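Side-chain contacts in DNA repair protein RAD7 (Saccharomyces cerevisiae, PDB 5ZB2), which helps to promote global genome nucleotide excision repair of nontranscribed DNA and takes part in repair of damage by ultraviolet light, bulky adducts and cross-linking agents: residues Thr143-Phe148 and Leu171-Ile176; Ile213-Asn218 and Leu273-Gln278; Val222-Ile227 and Asp251-Asn256; Ile279-Leu284 and Asp309-Glu314; Val363-Gly368 and Lys388-Pro393. All coordinates share one frame; numbering follows the deposited sequence.

Interaction 1: Thr143-Phe148 and Leu171-Ile176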
# COMPACT_ATOMS: atom_id res chain seq x y z
N THR A 143 14.84 13.42 -1.89
CA THR A 143 13.82 12.97 -0.95
C THR A 143 14.16 13.40 0.47
O THR A 143 13.27 13.83 1.22
CB THR A 143 13.67 11.45 -1.02
OG1 THR A 143 13.32 11.08 -2.36
CG2 THR A 143 12.57 10.98 -0.08
N TRP A 144 15.44 13.31 0.86
CA TRP A 144 15.84 13.79 2.18
C TRP A 144 15.41 15.23 2.39
O TRP A 144 14.87 15.58 3.45
CB TRP A 144 17.36 13.65 2.36
CG TRP A 144 17.82 12.23 2.54
CD1 TRP A 144 18.74 11.56 1.78
CD2 TRP A 144 17.38 11.31 3.55
NE1 TRP A 144 18.90 10.28 2.26
CE2 TRP A 144 18.08 10.10 3.34
CE3 TRP A 144 16.47 11.39 4.60
CZ2 TRP A 144 17.89 8.98 4.14
CZ3 TRP A 144 16.28 10.27 5.40
CH2 TRP A 144 16.99 9.09 5.16
N GLU A 145 15.63 16.08 1.39
CA GLU A 145 15.23 17.48 1.50
C GLU A 145 13.73 17.60 1.78
O GLU A 145 13.32 18.33 2.69
CB GLU A 145 15.60 18.24 0.23
CG GLU A 145 15.21 19.72 0.28
CD GLU A 145 15.79 20.54 -0.86
OE1 GLU A 145 16.39 19.95 -1.78
OE2 GLU A 145 15.64 21.78 -0.83
N LYS A 146 12.90 16.90 1.01
CA LYS A 146 11.46 16.97 1.22
C LYS A 146 11.09 16.52 2.63
O LYS A 146 10.22 17.12 3.27
CB LYS A 146 10.72 16.12 0.19
CG LYS A 146 10.79 16.66 -1.22
CD LYS A 146 9.85 15.90 -2.14
CE LYS A 146 10.02 16.33 -3.59
NZ LYS A 146 11.36 15.97 -4.13
N PHE A 147 11.75 15.47 3.13
CA PHE A 147 11.45 14.98 4.47
C PHE A 147 11.79 16.02 5.53
O PHE A 147 11.04 16.21 6.49
CB PHE A 147 12.20 13.67 4.72
CG PHE A 147 12.21 13.24 6.15
CD1 PHE A 147 11.11 12.65 6.72
CD2 PHE A 147 13.34 13.43 6.93
CE1 PHE A 147 11.12 12.25 8.04
CE2 PHE A 147 13.36 13.03 8.25
CZ PHE A 147 12.24 12.44 8.81
N PHE A 148 12.92 16.72 5.37
CA PHE A 148 13.33 17.71 6.36
C PHE A 148 12.45 18.95 6.32
O PHE A 148 12.19 19.57 7.36
CB PHE A 148 14.80 18.08 6.17
CG PHE A 148 15.74 16.94 6.41
CD1 PHE A 148 15.59 16.11 7.51
CD2 PHE A 148 16.77 16.68 5.52
CE1 PHE A 148 16.45 15.06 7.73
CE2 PHE A 148 17.64 15.62 5.73
CZ PHE A 148 17.48 14.82 6.84
N LEU A 171 22.73 16.90 4.25
CA LEU A 171 23.11 17.42 5.56
C LEU A 171 22.77 18.90 5.68
O LEU A 171 22.26 19.35 6.72
CB LEU A 171 24.60 17.19 5.79
CG LEU A 171 25.18 17.75 7.09
CD1 LEU A 171 24.54 17.08 8.29
CD2 LEU A 171 26.68 17.59 7.12
N SER A 172 23.05 19.69 4.64
CA SER A 172 22.72 21.11 4.67
C SER A 172 21.22 21.32 4.85
O SER A 172 20.79 22.17 5.63
CB SER A 172 23.20 21.80 3.39
OG SER A 172 24.61 21.81 3.32
N ASN A 173 20.39 20.54 4.14
CA ASN A 173 18.95 20.68 4.28
C ASN A 173 18.46 20.24 5.65
O ASN A 173 17.48 20.79 6.17
CB ASN A 173 18.23 19.90 3.18
CG ASN A 173 18.53 20.42 1.79
OD1 ASN A 173 18.91 19.66 0.90
ND2 ASN A 173 18.37 21.72 1.60
N LEU A 174 19.12 19.26 6.26
CA LEU A 174 18.81 18.91 7.65
C LEU A 174 19.08 20.08 8.57
O LEU A 174 18.25 20.44 9.41
CB LEU A 174 19.61 17.69 8.09
CG LEU A 174 19.60 17.41 9.59
CD1 LEU A 174 18.18 17.16 10.07
CD2 LEU A 174 20.50 16.24 9.95
N LEU A 175 20.26 20.69 8.44
CA LEU A 175 20.65 21.76 9.35
C LEU A 175 19.85 23.02 9.08
O LEU A 175 19.39 23.68 10.02
CB LEU A 175 22.15 22.04 9.21
CG LEU A 175 23.06 20.87 9.60
CD1 LEU A 175 24.51 21.20 9.31
CD2 LEU A 175 22.87 20.52 11.07
N ILE A 176 19.66 23.37 7.81
CA ILE A 176 18.87 24.55 7.47
C ILE A 176 17.45 24.43 8.03
O ILE A 176 16.91 25.39 8.59
CB ILE A 176 18.87 24.77 5.95
CG1 ILE A 176 20.26 25.21 5.49
CG2 ILE A 176 17.83 25.81 5.55
CD1 ILE A 176 20.42 25.33 3.98

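Interaction 2: Ile213-Asn218 and Leu273-Gln278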
# COMPACT_ATOMS: atom_id res chain seq x y z
N ILE A 213 29.37 10.64 15.89
CA ILE A 213 30.04 10.70 14.59
C ILE A 213 30.91 9.47 14.48
O ILE A 213 31.77 9.24 15.34
CB ILE A 213 30.89 11.97 14.42
CG1 ILE A 213 30.02 13.23 14.58
CG2 ILE A 213 31.57 11.96 13.05
CD1 ILE A 213 30.80 14.55 14.51
N GLU A 214 30.71 8.67 13.43
CA GLU A 214 31.44 7.41 13.28
C GLU A 214 31.93 7.24 11.85
O GLU A 214 31.17 7.45 10.90
CB GLU A 214 30.57 6.22 13.67
CG GLU A 214 29.86 6.37 15.00
CD GLU A 214 29.14 5.10 15.42
OE1 GLU A 214 29.77 4.24 16.06
OE2 GLU A 214 27.94 4.96 15.10
N TYR A 215 33.20 6.85 11.72
CA TYR A 215 33.80 6.42 10.47
C TYR A 215 33.53 7.38 9.32
O TYR A 215 32.85 7.03 8.35
CB TYR A 215 33.31 5.00 10.14
CG TYR A 215 33.44 4.11 11.35
CD1 TYR A 215 34.69 3.75 11.82
CD2 TYR A 215 32.32 3.66 12.04
CE1 TYR A 215 34.83 2.95 12.94
CE2 TYR A 215 32.44 2.86 13.16
CZ TYR A 215 33.71 2.51 13.61
OH TYR A 215 33.85 1.72 14.72
N PRO A 216 34.06 8.60 9.38
CA PRO A 216 34.00 9.49 8.21
C PRO A 216 34.81 8.91 7.06
O PRO A 216 35.84 8.26 7.26
CB PRO A 216 34.61 10.80 8.73
CG PRO A 216 35.52 10.36 9.84
CD PRO A 216 34.83 9.19 10.49
N PHE A 217 34.34 9.17 5.84
CA PHE A 217 34.99 8.60 4.66
C PHE A 217 36.41 9.14 4.51
O PHE A 217 37.36 8.36 4.36
CB PHE A 217 34.16 8.90 3.41
CG PHE A 217 34.61 8.14 2.20
CD1 PHE A 217 34.34 6.78 2.09
CD2 PHE A 217 35.30 8.77 1.18
CE1 PHE A 217 34.75 6.07 0.97
CE2 PHE A 217 35.72 8.06 0.07
CZ PHE A 217 35.44 6.71 -0.04
N ASN A 218 36.57 10.46 4.54
CA ASN A 218 37.88 11.09 4.57
C ASN A 218 38.12 11.59 6.00
O ASN A 218 37.46 12.53 6.46
CB ASN A 218 37.97 12.23 3.56
CG ASN A 218 37.90 11.73 2.13
OD1 ASN A 218 38.45 10.68 1.79
ND2 ASN A 218 37.21 12.48 1.27
N LEU A 273 35.36 6.81 22.25
CA LEU A 273 36.41 7.42 21.43
C LEU A 273 37.21 6.32 20.73
O LEU A 273 38.43 6.25 20.81
CB LEU A 273 37.32 8.29 22.28
CG LEU A 273 36.67 9.41 23.10
CD1 LEU A 273 37.72 10.08 23.98
CD2 LEU A 273 36.01 10.42 22.19
N GLU A 274 36.53 5.45 20.00
CA GLU A 274 37.16 4.25 19.47
C GLU A 274 38.07 4.56 18.28
O GLU A 274 37.78 5.45 17.48
CB GLU A 274 36.08 3.24 19.07
CG GLU A 274 35.16 2.86 20.23
CD GLU A 274 34.17 1.77 19.85
OE1 GLU A 274 34.14 1.36 18.67
OE2 GLU A 274 33.42 1.31 20.74
N GLU A 275 39.18 3.83 18.20
CA GLU A 275 40.12 3.87 17.08
C GLU A 275 40.91 5.17 16.98
O GLU A 275 41.42 5.51 15.91
CB GLU A 275 39.41 3.60 15.74
CG GLU A 275 38.99 2.14 15.55
CD GLU A 275 38.37 1.88 14.20
OE1 GLU A 275 38.49 2.74 13.30
OE2 GLU A 275 37.76 0.81 14.03
N SER A 276 41.07 5.91 18.08
CA SER A 276 41.85 7.15 18.08
C SER A 276 43.26 6.83 18.56
O SER A 276 43.60 6.98 19.73
CB SER A 276 41.18 8.21 18.95
OG SER A 276 39.92 8.59 18.41
N ASP A 277 44.10 6.39 17.61
CA ASP A 277 45.46 5.96 17.91
C ASP A 277 46.42 7.11 18.16
O ASP A 277 47.60 6.86 18.42
CB ASP A 277 45.99 5.08 16.77
CG ASP A 277 46.32 5.88 15.53
OD1 ASP A 277 45.58 6.84 15.22
OD2 ASP A 277 47.33 5.56 14.87
N GLN A 278 45.97 8.37 18.07
CA GLN A 278 46.84 9.51 18.36
C GLN A 278 46.59 10.11 19.74
O GLN A 278 47.42 10.89 20.21
CB GLN A 278 46.68 10.59 17.29
CG GLN A 278 47.24 10.18 15.93
CD GLN A 278 47.35 11.35 14.97
OE1 GLN A 278 48.34 12.08 14.97
NE2 GLN A 278 46.33 11.52 14.13
O HOH W 1 31.72 0.99 16.28

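Interaction 3: Val222-Ile227 and Asp251-Asn256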
# COMPACT_ATOMS: atom_id res chain seq x y z
N VAL A 222 37.01 15.31 9.79
CA VAL A 222 36.64 15.44 11.20
C VAL A 222 37.94 15.70 11.96
O VAL A 222 38.59 14.78 12.45
CB VAL A 222 35.93 14.19 11.73
CG1 VAL A 222 35.66 14.31 13.23
CG2 VAL A 222 34.64 13.93 10.96
N ASN A 223 38.33 16.97 12.05
CA ASN A 223 39.62 17.34 12.62
C ASN A 223 39.43 18.03 13.97
O ASN A 223 38.31 18.35 14.39
CB ASN A 223 40.40 18.25 11.66
CG ASN A 223 39.63 19.50 11.27
OD1 ASN A 223 38.84 20.03 12.04
ND2 ASN A 223 39.86 19.96 10.05
N ASP A 224 40.55 18.23 14.66
CA ASP A 224 40.53 18.83 15.99
C ASP A 224 39.76 20.15 15.99
O ASP A 224 38.92 20.39 16.86
CB ASP A 224 41.96 19.05 16.50
CG ASP A 224 42.71 17.76 16.70
OD1 ASP A 224 42.14 16.83 17.29
OD2 ASP A 224 43.88 17.69 16.27
N GLU A 225 40.05 21.01 15.01
CA GLU A 225 39.45 22.34 14.99
C GLU A 225 37.92 22.26 14.99
O GLU A 225 37.26 23.02 15.70
CB GLU A 225 39.94 23.11 13.77
CG GLU A 225 39.66 24.60 13.82
CD GLU A 225 40.18 25.35 12.60
OE1 GLU A 225 39.45 26.22 12.08
OE2 GLU A 225 41.32 25.06 12.17
N ILE A 226 37.35 21.34 14.21
CA ILE A 226 35.90 21.24 14.12
C ILE A 226 35.32 20.75 15.45
O ILE A 226 34.30 21.27 15.92
CB ILE A 226 35.50 20.31 12.96
CG1 ILE A 226 35.88 20.96 11.62
CG2 ILE A 226 34.01 20.00 13.00
CD1 ILE A 226 35.72 20.07 10.42
N ILE A 227 35.95 19.75 16.06
CA ILE A 227 35.40 19.20 17.30
C ILE A 227 35.55 20.18 18.45
O ILE A 227 34.68 20.25 19.33
CB ILE A 227 36.08 17.86 17.62
CG1 ILE A 227 35.83 16.84 16.50
CG2 ILE A 227 35.60 17.31 18.97
CD1 ILE A 227 34.36 16.57 16.19
N ASP A 251 45.52 14.86 20.77
CA ASP A 251 45.40 15.40 22.12
C ASP A 251 44.87 16.83 22.11
O ASP A 251 44.28 17.28 23.10
CB ASP A 251 46.76 15.35 22.83
CG ASP A 251 47.12 13.96 23.31
OD1 ASP A 251 46.26 13.05 23.24
OD2 ASP A 251 48.27 13.77 23.77
N SER A 252 45.07 17.55 21.00
CA SER A 252 44.56 18.92 20.90
C SER A 252 43.07 18.96 21.18
O SER A 252 42.58 19.83 21.91
CB SER A 252 44.87 19.49 19.52
OG SER A 252 44.25 20.75 19.36
N MET A 253 42.32 18.02 20.61
CA MET A 253 40.89 17.93 20.90
C MET A 253 40.65 17.71 22.39
O MET A 253 39.69 18.23 22.96
CB MET A 253 40.25 16.81 20.08
CG MET A 253 38.74 16.71 20.21
SD MET A 253 38.19 15.69 21.60
CE MET A 253 38.55 14.05 20.98
N ILE A 254 41.53 16.94 23.03
CA ILE A 254 41.37 16.63 24.45
C ILE A 254 41.71 17.85 25.30
O ILE A 254 40.98 18.20 26.24
CB ILE A 254 42.24 15.43 24.84
CG1 ILE A 254 41.93 14.21 23.96
CG2 ILE A 254 42.06 15.10 26.33
CD1 ILE A 254 40.53 13.65 24.12
N ILE A 255 42.82 18.51 24.99
CA ILE A 255 43.30 19.61 25.81
C ILE A 255 42.50 20.88 25.55
O ILE A 255 42.05 21.56 26.48
CB ILE A 255 44.81 19.84 25.57
CG1 ILE A 255 45.60 18.56 25.85
CG2 ILE A 255 45.33 21.00 26.42
CD1 ILE A 255 45.43 18.01 27.26
N ASN A 256 42.30 21.22 24.28
CA ASN A 256 41.67 22.47 23.90
C ASN A 256 40.16 22.36 23.71
O ASN A 256 39.50 23.40 23.59
CB ASN A 256 42.30 23.01 22.62
CG ASN A 256 43.81 23.14 22.73
OD1 ASN A 256 44.56 22.54 21.96
ND2 ASN A 256 44.26 23.92 23.70

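Interaction 4: Ile279-Leu284 and Asp309-Glu314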
# COMPACT_ATOMS: atom_id res chain seq x y z
N ILE A 279 45.48 9.77 20.40
CA ILE A 279 45.21 10.26 21.74
C ILE A 279 46.09 9.52 22.74
O ILE A 279 46.15 8.28 22.74
CB ILE A 279 43.72 10.10 22.07
CG1 ILE A 279 42.89 10.97 21.10
CG2 ILE A 279 43.44 10.46 23.52
CD1 ILE A 279 41.39 10.95 21.35
N THR A 280 46.75 10.27 23.62
CA THR A 280 47.72 9.71 24.55
C THR A 280 47.10 9.46 25.92
O THR A 280 46.05 10.01 26.27
CB THR A 280 48.93 10.65 24.71
OG1 THR A 280 48.52 11.84 25.39
CG2 THR A 280 49.51 11.01 23.35
N THR A 281 47.78 8.62 26.70
CA THR A 281 47.39 8.40 28.08
C THR A 281 47.42 9.69 28.88
O THR A 281 46.57 9.92 29.75
CB THR A 281 48.32 7.36 28.71
OG1 THR A 281 48.36 6.19 27.89
CG2 THR A 281 47.87 7.00 30.12
N ASP A 282 48.40 10.55 28.59
CA ASP A 282 48.58 11.78 29.36
C ASP A 282 47.39 12.71 29.23
O ASP A 282 46.87 13.22 30.22
CB ASP A 282 49.87 12.47 28.91
CG ASP A 282 51.10 11.61 29.12
OD1 ASP A 282 51.17 10.92 30.16
OD2 ASP A 282 51.99 11.62 28.25
N SER A 283 46.93 12.94 27.99
CA SER A 283 45.85 13.91 27.79
C SER A 283 44.58 13.46 28.50
O SER A 283 43.90 14.28 29.14
CB SER A 283 45.59 14.11 26.30
OG SER A 283 45.01 12.96 25.71
N LEU A 284 44.24 12.17 28.43
CA LEU A 284 43.01 11.70 29.05
C LEU A 284 43.12 11.69 30.57
O LEU A 284 42.14 12.00 31.27
CB LEU A 284 42.64 10.31 28.53
CG LEU A 284 42.14 10.24 27.08
CD1 LEU A 284 41.71 8.82 26.75
CD2 LEU A 284 40.99 11.20 26.81
N ASP A 309 47.61 2.71 31.94
CA ASP A 309 46.95 2.55 33.23
C ASP A 309 46.34 3.85 33.73
O ASP A 309 45.19 3.88 34.17
CB ASP A 309 47.94 1.99 34.26
CG ASP A 309 48.42 0.60 33.92
OD1 ASP A 309 47.73 -0.11 33.16
OD2 ASP A 309 49.50 0.20 34.41
N MET A 310 47.11 4.95 33.70
CA MET A 310 46.68 6.15 34.40
C MET A 310 45.39 6.72 33.82
O MET A 310 44.57 7.27 34.57
CB MET A 310 47.79 7.21 34.36
CG MET A 310 48.87 7.00 35.41
SD MET A 310 48.22 6.91 37.10
CE MET A 310 47.49 8.53 37.27
N ALA A 311 45.18 6.61 32.51
CA ALA A 311 43.92 7.04 31.93
C ALA A 311 42.74 6.32 32.57
O ALA A 311 41.74 6.94 32.93
CB ALA A 311 43.94 6.82 30.42
N ILE A 312 42.86 5.00 32.74
CA ILE A 312 41.76 4.21 33.29
C ILE A 312 41.62 4.46 34.79
O ILE A 312 40.50 4.52 35.32
CB ILE A 312 41.99 2.71 33.00
CG1 ILE A 312 42.20 2.48 31.50
CG2 ILE A 312 40.81 1.88 33.51
CD1 ILE A 312 41.11 3.04 30.62
N ILE A 313 42.74 4.60 35.50
CA ILE A 313 42.69 4.85 36.94
C ILE A 313 42.03 6.19 37.22
O ILE A 313 41.12 6.30 38.05
CB ILE A 313 44.10 4.77 37.55
CG1 ILE A 313 44.65 3.34 37.42
CG2 ILE A 313 44.09 5.21 39.02
CD1 ILE A 313 46.08 3.17 37.90
N GLU A 314 42.48 7.24 36.52
CA GLU A 314 41.87 8.56 36.72
C GLU A 314 40.38 8.53 36.40
O GLU A 314 39.59 9.20 37.07
CB GLU A 314 42.58 9.60 35.85
CG GLU A 314 44.02 9.91 36.27
CD GLU A 314 44.11 10.60 37.63
OE1 GLU A 314 43.07 11.03 38.16
OE2 GLU A 314 45.24 10.70 38.16

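Interaction 5: Val363-Gly368 and Lys388-Pro393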
# COMPACT_ATOMS: atom_id res chain seq x y z
N VAL A 363 44.05 -11.86 36.79
CA VAL A 363 43.23 -10.67 36.59
C VAL A 363 41.75 -11.04 36.58
O VAL A 363 40.93 -10.41 37.26
CB VAL A 363 43.64 -9.95 35.29
CG1 VAL A 363 42.82 -8.69 35.10
CG2 VAL A 363 45.13 -9.63 35.31
N ILE A 364 41.38 -12.07 35.80
CA ILE A 364 40.00 -12.53 35.78
C ILE A 364 39.55 -12.90 37.19
O ILE A 364 38.43 -12.56 37.61
CB ILE A 364 39.85 -13.72 34.82
CG1 ILE A 364 40.21 -13.30 33.39
CG2 ILE A 364 38.44 -14.30 34.87
CD1 ILE A 364 39.37 -12.16 32.82
N GLN A 365 40.40 -13.60 37.94
CA GLN A 365 40.09 -13.94 39.32
C GLN A 365 39.80 -12.69 40.13
O GLN A 365 38.76 -12.58 40.79
CB GLN A 365 41.26 -14.73 39.93
CG GLN A 365 41.16 -14.98 41.43
CD GLN A 365 40.06 -15.95 41.81
OE1 GLN A 365 39.09 -16.12 41.07
NE2 GLN A 365 40.21 -16.58 42.96
N MET A 366 40.72 -11.72 40.10
CA MET A 366 40.56 -10.50 40.88
C MET A 366 39.30 -9.74 40.46
O MET A 366 38.55 -9.26 41.31
CB MET A 366 41.80 -9.62 40.73
CG MET A 366 41.69 -8.26 41.39
SD MET A 366 43.23 -7.32 41.27
CE MET A 366 43.45 -7.23 39.49
N LEU A 367 39.06 -9.63 39.15
CA LEU A 367 37.89 -8.89 38.68
C LEU A 367 36.60 -9.55 39.14
O LEU A 367 35.65 -8.86 39.53
CB LEU A 367 37.92 -8.78 37.15
CG LEU A 367 39.03 -7.92 36.55
CD1 LEU A 367 39.01 -8.00 35.04
CD2 LEU A 367 38.90 -6.47 37.01
N GLY A 368 36.54 -10.88 39.10
CA GLY A 368 35.34 -11.57 39.53
C GLY A 368 34.98 -11.30 40.98
O GLY A 368 33.81 -11.32 41.35
N LYS A 388 41.93 -22.94 33.62
CA LYS A 388 41.98 -22.77 35.07
C LYS A 388 41.43 -21.43 35.53
O LYS A 388 41.39 -21.19 36.75
CB LYS A 388 43.43 -22.94 35.54
CG LYS A 388 43.60 -23.14 37.03
CD LYS A 388 45.06 -23.39 37.39
CE LYS A 388 45.25 -23.58 38.88
NZ LYS A 388 46.68 -23.79 39.24
N ALA A 389 41.00 -20.56 34.62
CA ALA A 389 40.44 -19.27 35.00
C ALA A 389 39.23 -19.46 35.90
O ALA A 389 38.18 -19.93 35.46
CB ALA A 389 40.06 -18.46 33.76
N THR A 390 39.37 -19.09 37.18
CA THR A 390 38.27 -19.22 38.12
C THR A 390 37.08 -18.37 37.68
O THR A 390 37.24 -17.20 37.32
CB THR A 390 38.72 -18.81 39.52
OG1 THR A 390 39.81 -19.65 39.94
CG2 THR A 390 37.58 -18.92 40.53
N MET A 391 35.89 -18.97 37.71
CA MET A 391 34.65 -18.30 37.32
C MET A 391 33.63 -18.57 38.41
O MET A 391 32.86 -19.53 38.33
CB MET A 391 34.17 -18.79 35.96
CG MET A 391 35.16 -18.59 34.82
SD MET A 391 34.80 -19.63 33.40
CE MET A 391 33.10 -19.17 33.04
N ARG A 392 33.62 -17.72 39.44
CA ARG A 392 32.65 -17.85 40.51
C ARG A 392 31.23 -17.80 39.92
O ARG A 392 31.04 -17.33 38.80
CB ARG A 392 32.84 -16.75 41.55
CG ARG A 392 32.82 -15.33 41.00
CD ARG A 392 31.41 -14.74 40.99
NE ARG A 392 31.38 -13.40 40.41
CZ ARG A 392 30.29 -12.65 40.30
NH1 ARG A 392 29.12 -13.10 40.75
NH2 ARG A 392 30.37 -11.45 39.76
N PRO A 393 30.24 -18.29 40.66
CA PRO A 393 28.89 -18.40 40.09
C PRO A 393 28.39 -17.08 39.52
O PRO A 393 28.41 -16.05 40.18
CB PRO A 393 28.04 -18.85 41.29
CG PRO A 393 29.00 -19.53 42.20
CD PRO A 393 30.30 -18.79 42.04

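Interaction 1: Thr143-Phe148 and Leu171-Ile176
The ring of Phe-148 turns one face to Leu-174. Leu-174 CB sits 3.8 Å from the centroid of the Phe-148 ring and 15° off its normal, a CH-pi contact displaced a little toward the rim, while the CD1 branch of Leu-174 reaches over the same face to 3.6 Å from Phe-148 CE1. Within its own helix, Phe-148 CE1 lies in the plane of the Phe-147 ring, at its edge, and Phe-158 of the strand 157-161 meets Phe-148 edge-to-face. A second pair of flat groups, nearer the surface, is formed by the Glu-145 carboxylate and the Asn-173 amide, which are stacked with their planes 15° apart. Here the contact also runs along the aliphatic stem, with Glu-145 CG 3.7 Å from Asn-173 CG. The two residues thus touch mainly by overlap, and the carboxylate of Glu-145 has a long, weak ion pair with Lys-169.

Both segments belong to helices that follow one another along the outer, convex side of the leucine-rich-repeat solenoid, which forms the C-terminal part of RAD7. Their axes run almost parallel, 8.9 Å apart at closest approach, with Phe-148 and Leu-174 on the side that faces the strand 157-161, where Leu-174 also touches Phe-158. The leucine reaches the ring because its CG stands opposite the backbone N (chi1 167°), which brings the branched end over the face of Phe-148. Backbone joins in as well: Leu-174 N lies 3.6 Å from Phe-148 CD2, and Asn-173 O is 3.8 Å from Phe-148 CB.

Interaction 2: Ile213-Asn218 and Leu273-Gln278
Tyr-215 and Glu-275 are the nearest residues by backbone, with their CA atoms 9.5 Å apart, the glutamate sitting within a type II beta turn that runs from Leu-273 to Ser-276, so that long side chains must span the distance. The carboxylate of Glu-275 comes to the edge of the Tyr-215 ring, near its plane, with OE1 of Glu-275 3.7 Å from CE1 of Tyr-215. Its plane is turned 59° from that of the ring, and the two side chains cross at about a right angle. Glu-274 is linked only weakly to the tyrosine, through a water that lies 2.7 Å from Tyr-215 OH and donates a weak bond of 3.4 Å to Glu-274 OE1. The stronger partner of that carboxylate is Arg-302, which forms a salt bridge to Glu-274 OE1 and has a long, weak ion pair with Glu-275. Arg-189 makes a cation-pi contact with the Tyr-215 ring. The contact thus joins strand ends and following loops of the leucine-rich-repeat solenoid: Tyr-215 directly follows the strand 210-214, whereas the turn leaves the strand 270-272 on its way to the helix 281-290. Between these strands lies the strand 240-244, whose Asn-244 hydrogen-bonds both Glu-214 OE1 and Glu-274 N.

Interaction 3: Val222-Ile227 and Asp251-Asn256
Apolar contact is made by Ile-227 and Met-253, whose side chains pass each other at a slant. The CG2 methyl of Ile-227 presses closely on Met-253, 3.4 Å from its CG and 4.0 Å from its SD. Met-253 CG stands opposite the backbone N (chi1 -175°), which carries it toward Ile-227 before the chain bends twice and its end leads away.

The polar side of the contact belongs to Asp-224, whose CA is 5.0 Å from that of Met-253. Its two oxygens meet different residues of the segment 251-256, with Asp-224 OD1 3.4 Å from Met-253 CB and Asp-224 OD2 3.8 Å from Ser-252 CB. Its firm partner is Thr-250, whose OG1 is hydrogen-bonded to Asp-224 OD2. With an alanine here, Thr-250 would probably be left without this acceptor and a gap would open against Ser-252 and Met-253.

A capping bond fixes the helix that carries Asp-224: Asn-223 OD1, at the N-cap, accepts from Ile-226 N at 2.9 Å, the N-H pointing to it at 156°.

Two successive helices packed side by side, polar toward solvent and apolar toward the core, are the arrangement expected on the convex face of a leucine-rich-repeat solenoid.

Interaction 4: Ile279-Leu284 and Asp309-Glu314
Thr-281 meets Ala-311 because its first torsion (chi1 -53°) sets CG2 opposite the backbone N and puts OG1 beside that N. The methyl group is thereby placed against the N-terminal turn of the helix 309-320, while OG1 is left to accept a weak hydrogen bond from Gly-308 N, just before that helix. In Leu-284 the CG lies opposite the carbonyl carbon (chi1 -72°), and it is CB, at the root of the side chain, that touches Ala-311.

Around the alanine, methyl and methylene groups meet one another and the backbone at ordinary van der Waals distance. Thr-281 CG2 is nearest to the backbone, 3.6 Å from Ala-311 N. The same methyl lies 3.9 Å from Ala-311 CB. Leu-284 CB approaches Ala-311 CB to 4.2 Å. The short alanine side chain fits between Thr-281 and Leu-284, and the CA atoms of Thr-281 and Ala-311 come within 5.4 Å. On the outer side, Met-310 contributes its CB at 4.2 Å from Thr-281 CG2, and the rest of its chain leads away.

The start of the first helix is secured separately. Thr-280, at the N-cap, accepts from Ser-283 N through OG1 at 3.2 Å with an N-H...O angle of 166°, and both hydroxyls, of Thr-280 and of Ser-283, are also hydrogen-bonded to Asp-251 in the segment 251-256. Leu-284 further touches Ile-254 of that segment. Neighbouring helices laid against one another at their N-terminal ends, with a small residue at the point of nearest backbone approach, here build the outer wall of the leucine-rich-repeat arc.

Interaction 5: Val363-Gly368 and Lys388-Pro393
Gln-365 lays its amide oxygen over the branched end of Thr-390: Gln-365 OE1 is 3.1 Å from Thr-390 CB and 3.2 Å from Thr-390 CG2, a tight fit of oxygen against carbon. The bend at the second torsion of the glutamine (chi2 69°) folds the amide back toward the loop, and the two side chains slant across one another. Beside this pair, Ile-364 turns its CG2 to the backbone, 4.0 Å from Thr-390 O, and its remaining branch leads toward the core, where both Ile-364 and Ala-389 touch Leu-397 of the strand 396-398.

Arg-392 closes the other end of the contact. Its CG stands between the backbone N and the carbonyl carbon (chi1 55°), and a bend at the next torsion swings the chain toward the last turns of the helix. There NE gives Gly-368 O a weak hydrogen bond of 3.3 Å, well off straight at 125°, with the carbonyl oxygen oblique to the guanidinium. The other nitrogens are also weakly held, NH1 by Pro-393 O at 3.1 Å and NH2 by Pro-372 O just beyond the helix. Carbonyl groups near a helix C-terminus would be expected to attract this positive charge. A leucine in its place, having no charge, would probably leave the Gly-368 and Pro-372 carbonyls without these donors.

A loop without regular structure lies against the flank of the helix 361-370, where a further repeat helix would be expected, and it leads into the outermost strand at the C-terminal end of the leucine-rich-repeat solenoid.

How the interactions relate
From the N terminus, interaction 1 is the first to close, joining the helices 141-150 and 168-178, with the strand 157-161 between them in sequence. Interaction 2 ties the end of the strand 210-214 to the loop after the strand 270-272, and the loop it closes encloses interaction 3, which pairs the helices 224-234 and 251-261; the two touch through Pro-216 and Val-222. Interaction 4 opens where interaction 2 ends and is linked to interaction 3 through Asp-251. Interaction 5, near the C terminus, joins the helix 361-370 to the loop before the strand 396-398. None of the loops cross. Interactions 1 and 5, about 52 Å apart between centres, lie on opposite sides of the chain's centre.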